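Histidinol dehydrogenase (Elizabethkingia anophelis NUHP1, PDB 6AN0) probably catalyses the last two oxidations of histidine biosynthesis, converting L-histidinol through L-histidinaldehyde to L-histidine with NAD as the oxidant and zinc as cofactor. Local coordinates at residues 110-113 and 117-120; 96-101 and 151-156; 235-240 and 376-381. All blocks are in the same frame, centred on the assembly; numbering follows the deposited sequence.

Contact 1: residues 110-113 and 117-120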
loop_
_atom_site.group_PDB
_atom_site.type_symbol
_atom_site.label_atom_id
_atom_site.label_comp_id
_atom_site.label_asym_id
_atom_site.label_seq_id
_atom_site.Cartn_x
_atom_site.Cartn_y
_atom_site.Cartn_z
ATOM N N ILE A 110 -14.308 -13.178 13.968
ATOM C CA ILE A 110 -13.720 -14.515 13.907
ATOM C C ILE A 110 -14.494 -15.378 12.915
ATOM O O ILE A 110 -15.712 -15.561 13.034
ATOM C CB ILE A 110 -13.665 -15.168 15.295
ATOM C CG1 ILE A 110 -12.726 -14.369 16.205
ATOM C CG2 ILE A 110 -13.138 -16.598 15.174
ATOM C CD1 ILE A 110 -12.697 -14.863 17.642
ATOM N N ILE A 111 -13.782 -15.906 11.926
ATOM C CA ILE A 111 -14.364 -16.674 10.833
ATOM C C ILE A 111 -14.023 -18.137 11.064
ATOM O O ILE A 111 -12.842 -18.493 11.169
ATOM C CB ILE A 111 -13.825 -16.198 9.470
ATOM C CG1 ILE A 111 -13.983 -14.679 9.314
ATOM C CG2 ILE A 111 -14.427 -16.997 8.312
ATOM C CD1 ILE A 111 -15.404 -14.176 9.432
ATOM N N GLU A 112 -15.036 -18.996 11.118
ATOM C CA GLU A 112 -14.761 -20.429 11.162
ATOM C C GLU A 112 -14.799 -20.915 9.722
ATOM O O GLU A 112 -15.872 -21.158 9.166
ATOM C CB GLU A 112 -15.763 -21.178 12.042
ATOM C CG GLU A 112 -15.398 -22.661 12.242
ATOM C CD GLU A 112 -16.403 -23.423 13.094
ATOM O OE1 GLU A 112 -15.993 -24.077 14.081
ATOM O OE2 GLU A 112 -17.598 -23.365 12.765
ATOM N N THR A 113 -13.625 -21.066 9.108
ATOM C CA THR A 113 -13.609 -21.414 7.688
ATOM C C THR A 113 -14.067 -22.842 7.466
ATOM O O THR A 113 -14.732 -23.140 6.466
ATOM C CB THR A 113 -12.211 -21.192 7.102
ATOM O OG1 THR A 113 -11.241 -21.904 7.881
ATOM C CG2 THR A 113 -11.867 -19.715 7.136
ATOM N N VAL A 117 -11.265 -24.611 12.638
ATOM C CA VAL A 117 -10.290 -23.700 12.067
ATOM C C VAL A 117 -10.879 -22.304 12.168
ATOM O O VAL A 117 -11.822 -21.975 11.438
ATOM C CB VAL A 117 -9.955 -24.044 10.610
ATOM C CG1 VAL A 117 -8.935 -23.054 10.063
ATOM C CG2 VAL A 117 -9.467 -25.498 10.493
ATOM N N ASN A 118 -10.327 -21.482 13.056
ATOM C CA ASN A 118 -10.790 -20.116 13.257
ATOM C C ASN A 118 -9.708 -19.144 12.797
ATOM O O ASN A 118 -8.552 -19.255 13.220
ATOM C CB ASN A 118 -11.138 -19.867 14.728
ATOM C CG ASN A 118 -12.449 -20.516 15.142
ATOM O OD1 ASN A 118 -13.423 -20.529 14.384
ATOM N ND2 ASN A 118 -12.477 -21.064 16.347
ATOM N N CYS A 119 -10.092 -18.186 11.946
ATOM C CA CYS A 119 -9.186 -17.195 11.372
ATOM C C CYS A 119 -9.752 -15.794 11.570
ATOM O O CYS A 119 -10.960 -15.588 11.507
ATOM C CB CYS A 119 -8.962 -17.414 9.861
ATOM S SG CYS A 119 -8.412 -19.069 9.375
ATOM N N TRP A 120 -8.871 -14.814 11.765
ATOM C CA TRP A 120 -9.345 -13.439 11.867
ATOM C C TRP A 120 -8.176 -12.505 11.623
ATOM O O TRP A 120 -7.036 -12.943 11.444
ATOM C CB TRP A 120 -10.014 -13.162 13.226
ATOM C CG TRP A 120 -9.092 -13.169 14.436
ATOM C CD1 TRP A 120 -8.504 -12.086 15.029
ATOM C CD2 TRP A 120 -8.695 -14.313 15.207
ATOM N NE1 TRP A 120 -7.757 -12.486 16.116
ATOM C CE2 TRP A 120 -7.863 -13.845 16.251
ATOM C CE3 TRP A 120 -8.967 -15.682 15.122
ATOM C CZ2 TRP A 120 -7.282 -14.705 17.187
ATOM C CZ3 TRP A 120 -8.391 -16.537 16.062
ATOM C CH2 TRP A 120 -7.564 -16.040 17.081
#

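Contact 2: residues 96-101 and 151-156. With EDO (1,2-ethanediol), chain C.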
loop_
_atom_site.group_PDB
_atom_site.type_symbol
_atom_site.label_atom_id
_atom_site.label_comp_id
_atom_site.label_asym_id
_atom_site.label_seq_id
_atom_site.Cartn_x
_atom_site.Cartn_y
_atom_site.Cartn_z
ATOM N N ASN A 96 -14.195 17.076 12.566
ATOM C CA ASN A 96 -14.818 16.348 11.465
ATOM C C ASN A 96 -13.888 15.291 10.897
ATOM O O ASN A 96 -14.321 14.170 10.602
ATOM C CB ASN A 96 -15.238 17.322 10.366
ATOM C CG ASN A 96 -16.429 18.154 10.763
ATOM O OD1 ASN A 96 -17.163 17.782 11.667
ATOM N ND2 ASN A 96 -16.626 19.288 10.093
ATOM N N ILE A 97 -12.611 15.641 10.713
ATOM C CA ILE A 97 -11.620 14.672 10.260
ATOM C C ILE A 97 -11.502 13.520 11.257
ATOM O O ILE A 97 -11.454 12.340 10.870
ATOM C CB ILE A 97 -10.265 15.380 10.039
ATOM C CG1 ILE A 97 -10.364 16.357 8.859
ATOM C CG2 ILE A 97 -9.143 14.354 9.819
ATOM C CD1 ILE A 97 -9.267 17.440 8.840
ATOM N N GLU A 98 -11.456 13.838 12.552
ATOM C CA GLU A 98 -11.337 12.779 13.552
ATOM C C GLU A 98 -12.555 11.867 13.521
ATOM O O GLU A 98 -12.428 10.639 13.583
ATOM C CB GLU A 98 -11.163 13.380 14.953
ATOM C CG GLU A 98 -10.870 12.319 16.019
ATOM C CD GLU A 98 -10.605 12.913 17.398
ATOM O OE1 GLU A 98 -10.885 14.114 17.597
ATOM O OE2 GLU A 98 -10.114 12.177 18.280
ATOM N N LYS A 99 -13.748 12.454 13.413
ATOM C CA LYS A 99 -14.963 11.648 13.427
ATOM C C LYS A 99 -15.001 10.683 12.244
ATOM O O LYS A 99 -15.314 9.494 12.405
ATOM C CB LYS A 99 -16.182 12.568 13.439
ATOM C CG LYS A 99 -17.495 11.859 13.658
ATOM C CD LYS A 99 -18.628 12.842 13.947
ATOM C CE LYS A 99 -19.961 12.110 14.037
ATOM N NZ LYS A 99 -21.105 13.058 14.174
ATOM N N PHE A 100 -14.669 11.169 11.046
ATOM C CA PHE A 100 -14.751 10.308 9.869
ATOM C C PHE A 100 -13.680 9.224 9.882
ATOM O O PHE A 100 -13.953 8.074 9.512
ATOM C CB PHE A 100 -14.634 11.136 8.580
ATOM C CG PHE A 100 -14.736 10.306 7.317
ATOM C CD1 PHE A 100 -15.910 9.625 7.021
ATOM C CD2 PHE A 100 -13.668 10.212 6.431
ATOM C CE1 PHE A 100 -16.035 8.857 5.861
ATOM C CE2 PHE A 100 -13.780 9.450 5.256
ATOM C CZ PHE A 100 -14.966 8.773 4.969
ATOM N N HIS A 101 -12.452 9.556 10.297
ATOM C CA HIS A 101 -11.412 8.525 10.293
ATOM C C HIS A 101 -11.594 7.530 11.426
ATOM O O HIS A 101 -11.221 6.358 11.282
ATOM C CB HIS A 101 -10.023 9.158 10.345
ATOM C CG HIS A 101 -9.645 9.806 9.056
ATOM N ND1 HIS A 101 -10.107 11.052 8.692
ATOM C CD2 HIS A 101 -8.927 9.343 8.006
ATOM C CE1 HIS A 101 -9.657 11.347 7.482
ATOM N NE2 HIS A 101 -8.944 10.324 7.042
ATOM N N ALA A 151 -2.988 9.087 12.132
ATOM C CA ALA A 151 -1.862 8.487 12.843
ATOM C C ALA A 151 -2.164 8.345 14.328
ATOM O O ALA A 151 -1.869 7.310 14.936
ATOM C CB ALA A 151 -0.594 9.330 12.640
ATOM N N GLN A 152 -2.726 9.389 14.939
ATOM C CA GLN A 152 -3.052 9.313 16.359
ATOM C C GLN A 152 -4.141 8.283 16.612
ATOM O O GLN A 152 -4.036 7.483 17.547
ATOM C CB GLN A 152 -3.466 10.695 16.884
ATOM C CG GLN A 152 -2.323 11.707 16.932
ATOM C CD GLN A 152 -1.318 11.441 18.060
ATOM O OE1 GLN A 152 -1.072 10.290 18.445
ATOM N NE2 GLN A 152 -0.740 12.514 18.598
ATOM N N LEU A 153 -5.170 8.258 15.762
ATOM C CA LEU A 153 -6.273 7.324 15.947
ATOM C C LEU A 153 -5.824 5.879 15.827
ATOM O O LEU A 153 -6.364 5.002 16.516
ATOM C CB LEU A 153 -7.375 7.603 14.928
ATOM C CG LEU A 153 -8.274 8.809 15.205
ATOM C CD1 LEU A 153 -9.094 9.094 13.952
ATOM C CD2 LEU A 153 -9.189 8.524 16.393
ATOM N N ALA A 154 -4.856 5.613 14.947
ATOM C CA ALA A 154 -4.314 4.270 14.776
ATOM C C ALA A 154 -3.504 3.799 15.980
ATOM O O ALA A 154 -3.276 2.590 16.120
ATOM C CB ALA A 154 -3.429 4.222 13.523
ATOM N N GLY A 155 -3.061 4.713 16.839
ATOM C CA GLY A 155 -2.209 4.342 17.956
ATOM C C GLY A 155 -0.726 4.403 17.661
ATOM O O GLY A 155 0.063 3.788 18.388
ATOM N N CYS A 156 -0.323 5.116 16.612
ATOM C CA CYS A 156 1.094 5.257 16.286
ATOM C C CYS A 156 1.817 6.013 17.404
ATOM O O CYS A 156 1.425 7.128 17.757
ATOM C CB CYS A 156 1.249 5.990 14.952
ATOM S SG CYS A 156 0.379 5.185 13.555
HETATM C C1 EDO C . -6.702 13.502 17.494
HETATM O O1 EDO C . -6.782 12.099 17.775
HETATM C C2 EDO C . -5.299 14.022 17.774
HETATM O O2 EDO C . -5.056 14.109 19.185
#

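Contact 3: residues 235-240 and 376-381. With EDO (1,2-ethanediol), chain G; EDO (1,2-ethanediol), chain D.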
loop_
_atom_site.group_PDB
_atom_site.type_symbol
_atom_site.label_atom_id
_atom_site.label_comp_id
_atom_site.label_asym_id
_atom_site.label_seq_id
_atom_site.Cartn_x
_atom_site.Cartn_y
_atom_site.Cartn_z
ATOM N N ASP A 235 3.563 6.714 1.488
ATOM C CA ASP A 235 2.100 6.743 1.391
ATOM C C ASP A 235 1.628 6.425 -0.021
ATOM O O ASP A 235 0.826 5.503 -0.224
ATOM C CB ASP A 235 1.517 8.083 1.878
ATOM C CG ASP A 235 2.236 9.325 1.330
ATOM O OD1 ASP A 235 3.304 9.230 0.679
ATOM O OD2 ASP A 235 1.708 10.433 1.600
ATOM N N MET A 236 2.129 7.144 -1.007
ATOM C CA MET A 236 1.711 6.918 -2.385
ATOM C C MET A 236 2.639 7.700 -3.307
ATOM O O MET A 236 3.366 8.577 -2.827
ATOM C CB MET A 236 0.274 7.379 -2.577
ATOM C CG MET A 236 0.155 8.870 -2.432
ATOM S SD MET A 236 -1.567 9.370 -2.494
ATOM C CE MET A 236 -2.163 8.691 -0.958
ATOM N N PRO A 237 2.626 7.439 -4.618
ATOM C CA PRO A 237 3.390 8.279 -5.548
ATOM C C PRO A 237 2.791 9.672 -5.665
ATOM O O PRO A 237 1.628 9.912 -5.335
ATOM C CB PRO A 237 3.291 7.530 -6.883
ATOM C CG PRO A 237 2.753 6.188 -6.558
ATOM C CD PRO A 237 1.946 6.337 -5.322
ATOM N N ALA A 238 3.597 10.598 -6.174
ATOM C CA ALA A 238 3.230 12.007 -6.173
ATOM C C ALA A 238 2.990 12.534 -7.588
ATOM O O ALA A 238 3.309 11.892 -8.597
ATOM C CB ALA A 238 4.308 12.840 -5.468
ATOM N N GLY A 239 2.401 13.732 -7.636
ATOM C CA GLY A 239 2.211 14.486 -8.857
ATOM C C GLY A 239 1.377 15.733 -8.590
ATOM O O GLY A 239 0.926 15.967 -7.462
ATOM N N PRO A 240 1.146 16.554 -9.619
ATOM C CA PRO A 240 0.341 17.770 -9.422
ATOM C C PRO A 240 -1.136 17.444 -9.225
ATOM O O PRO A 240 -1.642 16.425 -9.695
ATOM C CB PRO A 240 0.559 18.563 -10.718
ATOM C CG PRO A 240 1.693 17.858 -11.455
ATOM C CD PRO A 240 1.652 16.432 -10.996
ATOM N N ASN A 376 -2.468 12.166 -11.007
ATOM C CA ASN A 376 -1.760 11.780 -12.232
ATOM C C ASN A 376 -2.149 10.376 -12.692
ATOM O O ASN A 376 -1.359 9.678 -13.339
ATOM C CB ASN A 376 -0.243 11.883 -12.044
ATOM C CG ASN A 376 0.511 11.967 -13.360
ATOM O OD1 ASN A 376 -0.036 12.376 -14.384
ATOM N ND2 ASN A 376 1.777 11.570 -13.336
ATOM N N GLY A 377 -3.371 9.953 -12.369
ATOM C CA GLY A 377 -3.851 8.641 -12.741
ATOM C C GLY A 377 -3.583 7.557 -11.725
ATOM O O GLY A 377 -4.011 6.414 -11.935
ATOM N N TYR A 378 -2.902 7.871 -10.618
ATOM C CA TYR A 378 -2.702 6.865 -9.584
ATOM C C TYR A 378 -3.989 6.485 -8.871
ATOM O O TYR A 378 -3.973 5.552 -8.061
ATOM C CB TYR A 378 -1.653 7.340 -8.583
ATOM C CG TYR A 378 -0.256 7.192 -9.160
ATOM C CD1 TYR A 378 0.280 5.930 -9.405
ATOM C CD2 TYR A 378 0.504 8.300 -9.493
ATOM C CE1 TYR A 378 1.545 5.777 -9.936
ATOM C CE2 TYR A 378 1.783 8.155 -10.044
ATOM C CZ TYR A 378 2.290 6.886 -10.257
ATOM O OH TYR A 378 3.547 6.722 -10.789
ATOM N N ALA A 379 -5.109 7.156 -9.153
ATOM C CA ALA A 379 -6.368 6.646 -8.624
ATOM C C ALA A 379 -6.737 5.302 -9.251
ATOM O O ALA A 379 -7.631 4.620 -8.729
ATOM C CB ALA A 379 -7.497 7.666 -8.831
ATOM N N ARG A 380 -6.044 4.883 -10.324
ATOM C CA ARG A 380 -6.257 3.545 -10.868
ATOM C C ARG A 380 -5.775 2.445 -9.934
ATOM O O ARG A 380 -6.229 1.301 -10.067
ATOM C CB ARG A 380 -5.529 3.377 -12.211
ATOM C CG ARG A 380 -6.022 4.346 -13.261
ATOM C CD ARG A 380 -5.264 4.215 -14.586
ATOM N NE ARG A 380 -5.663 5.295 -15.495
ATOM C CZ ARG A 380 -4.851 6.257 -15.924
ATOM N NH1 ARG A 380 -3.582 6.262 -15.545
ATOM N NH2 ARG A 380 -5.304 7.210 -16.743
ATOM N N ASN A 381 -4.816 2.733 -9.048
ATOM C CA ASN A 381 -4.215 1.655 -8.278
ATOM C C ASN A 381 -3.860 2.021 -6.849
ATOM O O ASN A 381 -3.309 1.172 -6.142
ATOM C CB ASN A 381 -2.967 1.083 -9.013
ATOM C CG ASN A 381 -2.032 2.170 -9.609
ATOM O OD1 ASN A 381 -2.141 3.350 -9.307
ATOM N ND2 ASN A 381 -1.100 1.739 -10.446
HETATM C C1 EDO G . 0.042 5.403 -13.219
HETATM O O1 EDO G . -0.314 6.759 -13.511
HETATM C C2 EDO G . -1.209 4.610 -12.849
HETATM O O2 EDO G . -1.909 4.269 -14.053
HETATM C C1 EDO D . -2.673 5.174 0.796
HETATM O O1 EDO D . -3.170 4.159 1.678
HETATM C C2 EDO D . -1.504 5.807 1.540
HETATM O O2 EDO D . -0.682 4.734 1.975
HETATM O O HOH W 1 3.399 11.462 -11.175
#

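Contact 1: residues 110-113 and 117-120
With chi1 at 68°, the indole of W120 is set between its own backbone N and carbonyl carbon, and CG1 of I110 comes obliquely against it, 4.1 Å from CE3 of W120. The two side chains run alongside each other, pointing the same way. The other branch of I110, CG2, is anti to the backbone N and rests on N118, 3.9 Å from its CB, so the forked side chain touches two residues of the partner strand.

These residues stand at the open end of an antiparallel hairpin. I111 and C119 form its hydrogen-bonded pair: I111 N donates to C119 O and C119 N to I111 O, both at 2.9 Å and both nearly straight. E112 and N118 make the next, non-hydrogen-bonded pair, where CA-H groups turn to carbonyls: N118 CA approaches I111 O at 3.3 Å, and E112 CA stands as near to V117 O. On the same face, the amide oxygen OD1 of N118 reaches back to CB of E112, 3.4 Å away. Near the turn the pairing slackens, and T113 N gives V117 O a weak bond of 3.1 Å bent to 134°. OG1 of T113 lies against CG1 of V117 and donates to the backbone O of S367 of the second subunit.

The indole NE1 is bonded to E122, which lines the pocket of the bound histidine, and the ring stacks on F396 of strand 391-399. Hairpin cohesion is thus chiefly backbone chemistry. Two polar atoms are used across the subunit boundary, OG1 of T113 and E112 O, which accepts from K99 NZ of the second subunit; with C119 packed on F100 of that chain, they join the hairpin to its partner.

Contact 2: residues 96-101 and 151-156
L153 reaches from helix 142-154 to helix 84-102, where it meets E98 and H101. CB leaves the backbone toward the other helix, and CG, anti to the carbonyl carbon (chi1 -77°), carries the fork onward. The branch CD1 does most of the touching: it lies 3.7 Å from the carbonyl oxygen E98 O and equally close to CB of H101, and so rests against the backbone and side chain of adjacent turns. CD2 takes the other direction and meets the aliphatic part of E98, at 4.2 Å from its CG, the two side chains crossing at a slant.

This is apolar packing between two helices of the histidinol dehydrogenase fold, and no hydrogen bond joins the segments. Helix 142-154 ends just beyond the leucine in a Schellman motif, where G155 takes a positive phi and C156 N bonds to A151 O at 3.2 Å.

The imidazole of H101 turns away from L153. Its ND1 donates to I97 O over 2.9 Å, with the acceptor close to the ring plane, and this bond helps to fix the ring's rotation. I97 O accepts a second bond from H101 N, which reaches it from the opposite face of the carbonyl plane. At the outer end of E98, OE2 accepts a weak bond from an ethanediol, probably from the crystallisation liquor, whose O1 also lies near CB of Q152.

Contact 3: residues 235-240 and 376-381
The phenol ring of Y378 is sandwiched. P237 lies over one face, its CB 3.7 Å from the ring centroid and 17° off the normal, a CH-pi contact; over the opposite face stands C1 of an ethanediol, probably from the crystallisation liquor, 3.6 Å from CE1 of Y378. A water sits at the ring edge, in plane. It donates to A238 O at 2.6 Å and accepts from ND2 of N376 at 2.7 Å, so a single molecule bridges segments 235-240 and 376-381, which share no direct hydrogen bond. The diol is held in turn by R380, whose NH1 gives its O2 a bond of 3.0 Å at 159° near the guanidinium plane.

Y378 opens a short 3-10 turn, closed by R380 N bonding to G377 O. The ring lies about 8 Å from the side chain of E330, the predicted proton acceptor, which places the contact near the probable active site. Y378 also packs on G231 of the second subunit. Segment 235-240 links strand 233-234 to strand 242-247, whereas segment 376-381 belongs to the loop between helix 360-365 and strand 391-399.

In the fold
From the N terminus, helix 84-102 contributes the first half of contact 2, and the chain then passes through the hairpin of strands 111-114 and 117-132, where contact 1 closes after a tight turn. Strand 117-132 leads on to helix 142-154, whose end completes contact 2; contact 1 is thereby nested inside the loop that contact 2 closes, although their centres stand about 28 Å apart. Contact 3 follows in series, opening between the mixed sheet's strand 233-234 and the parallel sheet's strand 242-247 and closing 136 residues later, before strand 391-399 returns to the mixed sheet. None of the three touches another, yet each also meets the second subunit.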